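Local coordinates for ankyrin repeat and SOCS box protein 11 (Homo sapiens, PDB 4UUC), which serves as the substrate-recognition component of a cullin-5-RING E3 ubiquitin ligase, sending proteins such as BIK, DIRAS2 and RPN1 to ubiquitination and proteasomal degradation, at residues R5-H9 with V28-T34; H42-G48 with N76-S82; K54-E58 with V88-F92; G70-F75 with H101-P105. One frame throughout, in Å; residues are numbered along the deposited sequence.

All four contacts lie in the N-terminal part of the ankyrin repeat domain and follow its stacking order. Contact 1 joins the start of repeat 1 to its closing loop; contacts 2 and 3 lay repeat 2 against repeat 3 through their first and second helices respectively, with centres about 13 Å apart; contact 4 carries repeat 3 on to repeat 4. Contacts 1 and 2 meet in the salt bridge from Arg5 NE to Glu43 OE2 (2.9 Å), whereas Leu89 CD1 of contact 3 packs on Cys45 SG of contact 2 (3.7 Å) and Leu74 CA of contact 4 (3.5 Å). Contacts 1 and 4 stay about 9 Å apart at their nearest atoms.

Contact 1: R5-H9 with V28-T34; sequences RSPLH and VNVNLVT
Leu8 lays its CD2 methyl over the turn that ends the first ankyrin repeat, 3.8 Å from Val30 CA and 4.1 Å from Val28 CG2. It belongs to Ser6-Pro7-Leu8-His9, this repeat's version of the TPLH signature that opens the first ankyrin helix. Arg5 (psi 136°) leads into Ser6 (phi/psi -111/170), the N-cap, and Pro7, whose ring suits a first helical turn where no NH need be donated, starts helix 7-14. Segment 28-34 is irregular: Asn29 to Leu32 form a type I turn, with an Asx turn in which Asn31 N donates to Asn29 OD1 (3.1 Å). The CA register pairs Arg5 with Thr34 (5.5 Å) and Leu8 with Val30 (7.6 Å). Leu8 (t, p) is apolar, as suits its buried place, and beyond this contact also meets Leu20 and Ile24 of helix 17-26. His9 (m) uses both ring nitrogens: ND1 shares a hydrogen bond with Ser6 OG (2.8 Å), while NE2 bonds Val38 O of the next repeat. Its edge faces the turn, with CE1 3.1 Å from Leu32 O. Leu32 CD2 covers Ser6 CB at 3.9 Å, and Thr34 CG2 rests 4.1 Å from Arg5 CB; the guanidinium leads away to Glu43 and Glu10. Water 1 joins the segments, lying 2.9 Å from Ser6 OG and donating to Asn29 O at 3.2 Å.

Contact 2: H42-G48 with N76-S82; sequences HEACLGG and NACCSGS
Residues 42-46 of helix 40-46 and 76-80 of helix 73-80 run side by side, axes 7.7 Å apart at closest and N-to-C directions 24° apart. Asn76 takes chi1 m with chi2 near 0°, which brings its amide to the neighbouring backbone: ND2 donates to His42 O (3.0 Å, 163°), which also accepts Leu46 N. An asparagine is long enough to reach that oxygen and polar enough to pay for its burial. His42, also m, turns its ring elsewhere, NE2 bonding Gly65 O and ND1 Ser39 N, and has Asn76 ND2 at its ring edge. These are the first helices of ankyrin repeats 2 and 3, stacked near-parallel as in ankyrin domains, with Cys45 over Ala77 (CA-CA 4.6 Å) and Leu46 over Asn76 (4.4 Å). At Cys45 and Ala77 small side chains suit this closeness: Cys45 CB lies 4.3 Å from Ala77 CB, and Ala77 CA makes a CA-H...O contact of 3.5 Å with Cys45 O. Leu46 (t, p) extends CD1 to Cys79 CB, 3.7 Å away. Ser82 (t) caps Cys85 N with OG, while water 2 sits 2.8 Å from Ser82 OG and donates to Gly48 O (3.0 Å). Ser80 (p) folds OG back to donate to Ala77 O (2.8 Å) and accept from Ser82 N (3.2 Å), an ST turn. Gly48, the first residue to leave helical angles, has positive phi in a Schellman motif; a beta carbon there would crowd Ser80 OG and Ser82 CB.

Contact 3: K54-E58 with V88-F92; sequences KALLE and VLLEF
The second helices of ankyrin repeats 2 and 3 meet here near their C-terminal ends, set farther apart than the first helices, so that large side chains must fill the gap: the nearest CA pairs are Lys54-Val88 at 6.7 Å and Leu57-Phe92 at 7.3 Å. Leu57 is the main bump. Its m, t rotamer pushes the isobutyl group into a hollow lined by Val88, Leu89 and Phe92, with CD1 4.1 Å from both Val88 CG2 and Leu89 CD2. Leu89 points its CA-CB bond away, yet its branched tip still walls the hollow, while Val63 of the intervening loop touches both leucines. Lys54, fully trans, contributes its methylenes, CB lying 4.0 Å from Val88 CG2, before its charged tip reaches solvent. There water 3 accepts from Lys54 NZ (3.0 Å) and donates to Glu91 OE1 (3.1 Å). A flat aromatic suits the remaining space, broad enough to bridge it. Phe92, the first residue to leave helical angles after helix 83-91, sends its ring (chi1 m) back across the gap and lays a face on Leu57: Leu57 CB stands 3.8 Å from the Phe92 ring centroid, 10° off the normal, a CH-pi contact.

Contact 4: G70-F75 with H101-P105; sequences GATPLF and HLASP
This junction between repeats 3 and 4 sits at the N-terminal ends of helices 73-80 and 105-111, where lead-in loops and first turns meet through a backbone hydrogen bond backed by apolar packing. Nearest CA pairs are Gly70-Leu102 (4.6 Å) and Phe75-Pro105 (4.3 Å). Ala103 N donates to Gly70 O (3.0 Å, 168°). Gly70 adopts phi/psi 88/20, where a beta carbon would crowd His101 O and the preceding carbonyl, so glycine is required. Water 4 bridges the segments, donating to Gly70 O (2.9 Å) and Ala103 O (2.7 Å) and accepting from Thr72 OG1 (3.1 Å). Thr72 (p) is the N-cap, its OG1 accepting Phe75 N (3.2 Å), in Thr72-Pro73-Leu74-Phe75, the ankyrin TPLH signature with phenylalanine for histidine. Phe75 is t, unlike the m histidines His9 and His42: Ala103 CB sits over one ring face, 3.7 Å from the centroid (CH-pi), while Ser104 O lies at the edge, 3.5 Å from Phe75 CD1. Compact Pro105 sets CG 3.9 Å from Leu74 CG.

Contact 1: R5-H9 with V28-T34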
# COMPACT_ATOMS: atom_id res chain seq x y z
N ARG A 5 14.85 23.71 2.09
CA ARG A 5 14.15 23.27 0.88
C ARG A 5 14.53 24.16 -0.31
O ARG A 5 14.59 25.39 -0.18
CB ARG A 5 12.64 23.29 1.09
CG ARG A 5 11.86 22.52 0.04
CD ARG A 5 10.42 22.29 0.47
NE ARG A 5 9.63 21.62 -0.57
CZ ARG A 5 8.99 22.25 -1.55
NH1 ARG A 5 9.04 23.57 -1.66
NH2 ARG A 5 8.31 21.54 -2.44
N SER A 6 14.79 23.54 -1.45
CA SER A 6 15.38 24.23 -2.60
C SER A 6 14.43 24.41 -3.78
O SER A 6 13.34 23.82 -3.81
CB SER A 6 16.61 23.46 -3.07
OG SER A 6 16.23 22.22 -3.64
N PRO A 7 14.85 25.22 -4.76
CA PRO A 7 14.09 25.30 -6.02
C PRO A 7 13.90 23.94 -6.70
O PRO A 7 12.84 23.70 -7.27
CB PRO A 7 14.95 26.23 -6.87
CG PRO A 7 15.61 27.14 -5.87
CD PRO A 7 15.89 26.26 -4.68
N LEU A 8 14.90 23.08 -6.63
CA LEU A 8 14.78 21.74 -7.22
C LEU A 8 13.66 20.94 -6.55
O LEU A 8 12.89 20.26 -7.23
CB LEU A 8 16.10 20.98 -7.11
CG LEU A 8 16.16 19.64 -7.86
CD1 LEU A 8 16.05 19.85 -9.37
CD2 LEU A 8 17.42 18.88 -7.52
N HIS A 9 13.56 21.03 -5.22
CA HIS A 9 12.49 20.36 -4.47
C HIS A 9 11.13 20.81 -4.99
O HIS A 9 10.22 19.99 -5.18
CB HIS A 9 12.58 20.67 -2.97
CG HIS A 9 13.60 19.87 -2.23
ND1 HIS A 9 14.94 20.20 -2.20
CD2 HIS A 9 13.47 18.77 -1.44
CE1 HIS A 9 15.59 19.34 -1.45
NE2 HIS A 9 14.72 18.46 -0.98
N VAL A 28 22.98 22.23 -9.71
CA VAL A 28 22.47 22.19 -8.35
C VAL A 28 22.66 20.79 -7.76
O VAL A 28 22.77 19.81 -8.50
CB VAL A 28 20.98 22.59 -8.25
CG1 VAL A 28 20.75 23.98 -8.83
CG2 VAL A 28 20.10 21.57 -8.96
N ASN A 29 22.71 20.71 -6.44
CA ASN A 29 22.89 19.44 -5.75
C ASN A 29 21.62 18.60 -5.76
O ASN A 29 20.66 18.88 -5.03
CB ASN A 29 23.34 19.69 -4.31
CG ASN A 29 23.53 18.41 -3.53
OD1 ASN A 29 23.68 17.33 -4.10
ND2 ASN A 29 23.53 18.53 -2.20
N VAL A 30 21.62 17.55 -6.58
CA VAL A 30 20.46 16.68 -6.73
C VAL A 30 20.07 16.00 -5.42
O VAL A 30 18.90 15.71 -5.19
CB VAL A 30 20.75 15.60 -7.81
CG1 VAL A 30 19.84 14.39 -7.67
CG2 VAL A 30 20.61 16.21 -9.20
N ASN A 31 21.06 15.76 -4.56
CA ASN A 31 20.85 14.97 -3.35
C ASN A 31 20.67 15.79 -2.08
O ASN A 31 20.64 15.23 -0.98
CB ASN A 31 22.00 13.99 -3.18
CG ASN A 31 21.90 12.81 -4.13
OD1 ASN A 31 20.83 12.22 -4.28
ND2 ASN A 31 23.00 12.47 -4.78
N LEU A 32 20.54 17.10 -2.22
CA LEU A 32 20.25 17.97 -1.08
C LEU A 32 18.96 17.54 -0.41
O LEU A 32 17.95 17.32 -1.08
CB LEU A 32 20.17 19.43 -1.52
CG LEU A 32 19.71 20.44 -0.46
CD1 LEU A 32 20.72 20.54 0.67
CD2 LEU A 32 19.49 21.81 -1.08
N VAL A 33 18.99 17.42 0.92
CA VAL A 33 17.79 17.06 1.67
C VAL A 33 17.42 18.15 2.66
O VAL A 33 18.24 18.99 3.03
CB VAL A 33 17.98 15.71 2.42
CG1 VAL A 33 18.26 14.59 1.45
CG2 VAL A 33 19.09 15.81 3.46
N THR A 34 16.15 18.13 3.07
CA THR A 34 15.65 19.05 4.08
C THR A 34 16.03 18.54 5.47
O THR A 34 16.70 17.52 5.59
CB THR A 34 14.13 19.21 3.99
OG1 THR A 34 13.50 17.97 4.34
CG2 THR A 34 13.71 19.62 2.58
O HOH W 1 18.92 21.59 -4.64

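Contact 2: H42-G48 with N76-S82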
# COMPACT_ATOMS: atom_id res chain seq x y z
N HIS A 42 12.13 12.28 -3.42
CA HIS A 42 10.98 12.02 -2.54
C HIS A 42 9.77 12.83 -2.99
O HIS A 42 8.66 12.30 -3.09
CB HIS A 42 11.30 12.37 -1.08
CG HIS A 42 12.10 11.32 -0.36
ND1 HIS A 42 13.37 11.56 0.13
CD2 HIS A 42 11.81 10.04 -0.03
CE1 HIS A 42 13.82 10.47 0.73
NE2 HIS A 42 12.90 9.53 0.64
N GLU A 43 9.98 14.12 -3.29
CA GLU A 43 8.88 15.00 -3.65
C GLU A 43 8.31 14.67 -5.04
O GLU A 43 7.09 14.70 -5.23
CB GLU A 43 9.32 16.46 -3.58
CG GLU A 43 9.85 16.83 -2.19
CD GLU A 43 9.39 18.18 -1.67
OE1 GLU A 43 8.29 18.64 -2.03
OE2 GLU A 43 10.14 18.78 -0.87
N ALA A 44 9.17 14.36 -6.01
CA ALA A 44 8.69 13.95 -7.33
C ALA A 44 7.82 12.70 -7.23
O ALA A 44 6.78 12.60 -7.86
CB ALA A 44 9.85 13.71 -8.28
N CYS A 45 8.26 11.73 -6.43
CA CYS A 45 7.53 10.47 -6.33
C CYS A 45 6.21 10.65 -5.59
O CYS A 45 5.22 10.00 -5.93
CB CYS A 45 8.40 9.41 -5.65
SG CYS A 45 9.76 8.85 -6.70
N LEU A 46 6.18 11.53 -4.60
CA LEU A 46 4.95 11.80 -3.86
C LEU A 46 3.92 12.47 -4.77
O LEU A 46 2.71 12.28 -4.59
CB LEU A 46 5.23 12.67 -2.63
CG LEU A 46 4.05 12.87 -1.67
CD1 LEU A 46 3.58 11.54 -1.08
CD2 LEU A 46 4.42 13.84 -0.57
N GLY A 47 4.40 13.23 -5.74
CA GLY A 47 3.53 13.88 -6.71
C GLY A 47 3.21 13.00 -7.90
O GLY A 47 2.38 13.37 -8.74
N GLY A 48 3.85 11.84 -7.98
CA GLY A 48 3.63 10.92 -9.08
C GLY A 48 4.24 11.38 -10.40
O GLY A 48 3.75 11.04 -11.48
N ASN A 76 6.50 6.80 -1.28
CA ASN A 76 5.85 8.00 -1.78
C ASN A 76 5.16 7.74 -3.11
O ASN A 76 4.05 8.22 -3.35
CB ASN A 76 6.85 9.14 -1.90
CG ASN A 76 7.22 9.74 -0.55
OD1 ASN A 76 6.78 9.26 0.49
ND2 ASN A 76 8.04 10.79 -0.57
N ALA A 77 5.80 6.95 -3.97
CA ALA A 77 5.23 6.60 -5.27
C ALA A 77 3.92 5.84 -5.08
O ALA A 77 2.98 5.99 -5.85
CB ALA A 77 6.21 5.79 -6.09
N CYS A 78 3.87 5.03 -4.03
CA CYS A 78 2.68 4.25 -3.72
C CYS A 78 1.60 5.12 -3.08
O CYS A 78 0.42 4.76 -3.10
CB CYS A 78 3.03 3.07 -2.81
SG CYS A 78 3.94 1.76 -3.68
N CYS A 79 1.98 6.26 -2.52
CA CYS A 79 1.00 7.24 -2.06
C CYS A 79 0.33 7.89 -3.26
O CYS A 79 -0.89 8.08 -3.28
CB CYS A 79 1.65 8.33 -1.20
SG CYS A 79 2.23 7.79 0.42
N SER A 80 1.13 8.24 -4.26
CA SER A 80 0.64 8.93 -5.44
C SER A 80 -0.16 8.00 -6.34
O SER A 80 -1.06 8.45 -7.05
CB SER A 80 1.81 9.54 -6.22
OG SER A 80 2.54 8.54 -6.91
N GLY A 81 0.17 6.72 -6.31
CA GLY A 81 -0.49 5.75 -7.17
C GLY A 81 0.03 5.75 -8.60
O GLY A 81 -0.63 5.23 -9.50
N SER A 82 1.21 6.33 -8.81
CA SER A 82 1.84 6.31 -10.13
C SER A 82 2.62 5.02 -10.38
O SER A 82 3.74 4.84 -9.89
CB SER A 82 2.78 7.50 -10.29
OG SER A 82 3.46 7.42 -11.54
O HOH W 2 3.28 9.12 -13.70

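Contact 3: K54-E58 with V88-F92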
# COMPACT_ATOMS: atom_id res chain seq x y z
N LYS A 54 12.80 10.24 -12.97
CA LYS A 54 13.82 9.59 -13.79
C LYS A 54 15.00 10.51 -14.05
O LYS A 54 16.15 10.07 -14.02
CB LYS A 54 13.25 9.11 -15.12
CG LYS A 54 14.24 8.27 -15.92
CD LYS A 54 13.63 7.72 -17.20
CE LYS A 54 14.62 6.80 -17.92
NZ LYS A 54 14.06 6.25 -19.18
N ALA A 55 14.72 11.79 -14.29
CA ALA A 55 15.77 12.77 -14.52
C ALA A 55 16.66 12.90 -13.29
O ALA A 55 17.88 13.03 -13.40
CB ALA A 55 15.17 14.12 -14.89
N LEU A 56 16.05 12.85 -12.11
CA LEU A 56 16.80 12.92 -10.86
C LEU A 56 17.64 11.65 -10.68
O LEU A 56 18.80 11.72 -10.29
CB LEU A 56 15.84 13.11 -9.68
CG LEU A 56 15.18 14.49 -9.58
CD1 LEU A 56 13.97 14.45 -8.66
CD2 LEU A 56 16.18 15.53 -9.10
N LEU A 57 17.04 10.49 -10.98
CA LEU A 57 17.74 9.21 -10.87
C LEU A 57 18.92 9.13 -11.84
O LEU A 57 19.97 8.60 -11.49
CB LEU A 57 16.77 8.05 -11.12
CG LEU A 57 15.79 7.81 -9.97
CD1 LEU A 57 14.63 6.93 -10.42
CD2 LEU A 57 16.50 7.20 -8.76
N GLU A 58 18.73 9.66 -13.04
CA GLU A 58 19.77 9.68 -14.06
C GLU A 58 20.97 10.51 -13.61
O GLU A 58 22.09 10.30 -14.07
CB GLU A 58 19.23 10.23 -15.38
CG GLU A 58 18.39 9.23 -16.17
CD GLU A 58 17.70 9.85 -17.38
OE1 GLU A 58 17.59 11.09 -17.45
OE2 GLU A 58 17.27 9.08 -18.26
N VAL A 88 9.97 2.86 -12.56
CA VAL A 88 11.29 3.47 -12.77
C VAL A 88 12.16 3.35 -11.52
O VAL A 88 13.37 3.12 -11.62
CB VAL A 88 11.17 4.97 -13.20
CG1 VAL A 88 10.61 5.84 -12.09
CG2 VAL A 88 12.53 5.50 -13.64
N LEU A 89 11.56 3.48 -10.35
CA LEU A 89 12.29 3.29 -9.09
C LEU A 89 12.85 1.87 -8.99
O LEU A 89 14.00 1.67 -8.61
CB LEU A 89 11.38 3.57 -7.90
CG LEU A 89 11.01 5.04 -7.66
CD1 LEU A 89 9.91 5.13 -6.61
CD2 LEU A 89 12.23 5.86 -7.23
N LEU A 90 12.02 0.88 -9.31
CA LEU A 90 12.44 -0.51 -9.28
C LEU A 90 13.53 -0.77 -10.32
O LEU A 90 14.46 -1.55 -10.07
CB LEU A 90 11.25 -1.44 -9.50
CG LEU A 90 10.23 -1.47 -8.36
CD1 LEU A 90 8.95 -2.15 -8.78
CD2 LEU A 90 10.82 -2.15 -7.12
N GLU A 91 13.44 -0.10 -11.46
CA GLU A 91 14.46 -0.22 -12.50
C GLU A 91 15.81 0.27 -11.99
O GLU A 91 16.85 -0.29 -12.32
CB GLU A 91 14.05 0.55 -13.76
CG GLU A 91 12.94 -0.10 -14.56
CD GLU A 91 12.35 0.83 -15.61
OE1 GLU A 91 12.97 1.88 -15.89
OE2 GLU A 91 11.26 0.52 -16.14
N PHE A 92 15.78 1.33 -11.18
CA PHE A 92 17.00 1.92 -10.65
C PHE A 92 17.41 1.32 -9.30
O PHE A 92 18.26 1.87 -8.59
CB PHE A 92 16.83 3.44 -10.52
CG PHE A 92 17.08 4.18 -11.80
CD1 PHE A 92 16.10 4.29 -12.77
CD2 PHE A 92 18.32 4.76 -12.04
CE1 PHE A 92 16.34 4.96 -13.94
CE2 PHE A 92 18.56 5.43 -13.22
CZ PHE A 92 17.57 5.54 -14.17
O HOH W 3 12.25 4.34 -17.72

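Contact 4: G70-F75 with H101-P105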
# COMPACT_ATOMS: atom_id res chain seq x y z
N GLY A 70 10.72 7.67 7.94
CA GLY A 70 10.86 6.31 7.42
C GLY A 70 10.28 6.11 6.03
O GLY A 70 10.00 4.98 5.63
N ALA A 71 10.12 7.20 5.30
CA ALA A 71 9.57 7.14 3.95
C ALA A 71 10.69 7.02 2.91
O ALA A 71 11.70 7.72 2.98
CB ALA A 71 8.71 8.36 3.66
N THR A 72 10.49 6.12 1.96
CA THR A 72 11.36 5.98 0.80
C THR A 72 10.66 6.55 -0.43
O THR A 72 9.45 6.79 -0.40
CB THR A 72 11.71 4.50 0.54
OG1 THR A 72 10.51 3.75 0.35
CG2 THR A 72 12.49 3.92 1.72
N PRO A 73 11.42 6.78 -1.52
CA PRO A 73 10.76 7.22 -2.76
C PRO A 73 9.67 6.24 -3.20
O PRO A 73 8.63 6.68 -3.69
CB PRO A 73 11.91 7.27 -3.76
CG PRO A 73 13.13 7.55 -2.92
CD PRO A 73 12.89 6.84 -1.62
N LEU A 74 9.91 4.94 -3.01
CA LEU A 74 8.94 3.93 -3.42
C LEU A 74 7.65 4.04 -2.61
O LEU A 74 6.55 3.92 -3.16
CB LEU A 74 9.53 2.53 -3.29
CG LEU A 74 8.65 1.37 -3.76
CD1 LEU A 74 8.24 1.52 -5.23
CD2 LEU A 74 9.37 0.05 -3.55
N PHE A 75 7.77 4.27 -1.30
CA PHE A 75 6.59 4.50 -0.48
C PHE A 75 5.81 5.70 -1.00
O PHE A 75 4.59 5.63 -1.17
CB PHE A 75 6.98 4.71 0.99
CG PHE A 75 5.81 5.00 1.89
CD1 PHE A 75 5.05 3.97 2.42
CD2 PHE A 75 5.46 6.30 2.19
CE1 PHE A 75 3.97 4.24 3.24
CE2 PHE A 75 4.39 6.58 3.00
CZ PHE A 75 3.64 5.55 3.53
N HIS A 101 11.24 -0.99 10.46
CA HIS A 101 11.11 0.40 10.90
C HIS A 101 10.92 1.38 9.74
O HIS A 101 10.88 2.59 9.95
CB HIS A 101 12.33 0.80 11.73
CG HIS A 101 12.46 0.04 13.01
ND1 HIS A 101 13.67 -0.44 13.48
CD2 HIS A 101 11.53 -0.33 13.92
CE1 HIS A 101 13.47 -1.07 14.62
NE2 HIS A 101 12.19 -1.02 14.92
N LEU A 102 10.78 0.85 8.53
CA LEU A 102 10.51 1.68 7.35
C LEU A 102 9.06 1.49 6.90
O LEU A 102 8.49 0.41 7.04
CB LEU A 102 11.47 1.33 6.22
CG LEU A 102 12.95 1.51 6.54
CD1 LEU A 102 13.80 1.19 5.32
CD2 LEU A 102 13.24 2.92 7.03
N ALA A 103 8.47 2.56 6.35
CA ALA A 103 7.08 2.51 5.92
C ALA A 103 6.92 1.56 4.74
O ALA A 103 7.73 1.58 3.81
CB ALA A 103 6.60 3.91 5.56
N SER A 104 5.89 0.71 4.78
CA SER A 104 5.69 -0.34 3.79
C SER A 104 4.97 0.19 2.55
O SER A 104 3.85 0.67 2.65
CB SER A 104 4.89 -1.49 4.38
OG SER A 104 4.59 -2.47 3.40
N PRO A 105 5.61 0.08 1.37
CA PRO A 105 4.95 0.57 0.15
C PRO A 105 3.66 -0.17 -0.21
O PRO A 105 2.67 0.49 -0.54
CB PRO A 105 6.01 0.35 -0.93
CG PRO A 105 7.31 0.39 -0.19
CD PRO A 105 7.02 -0.26 1.12
O HOH W 4 9.43 3.58 3.21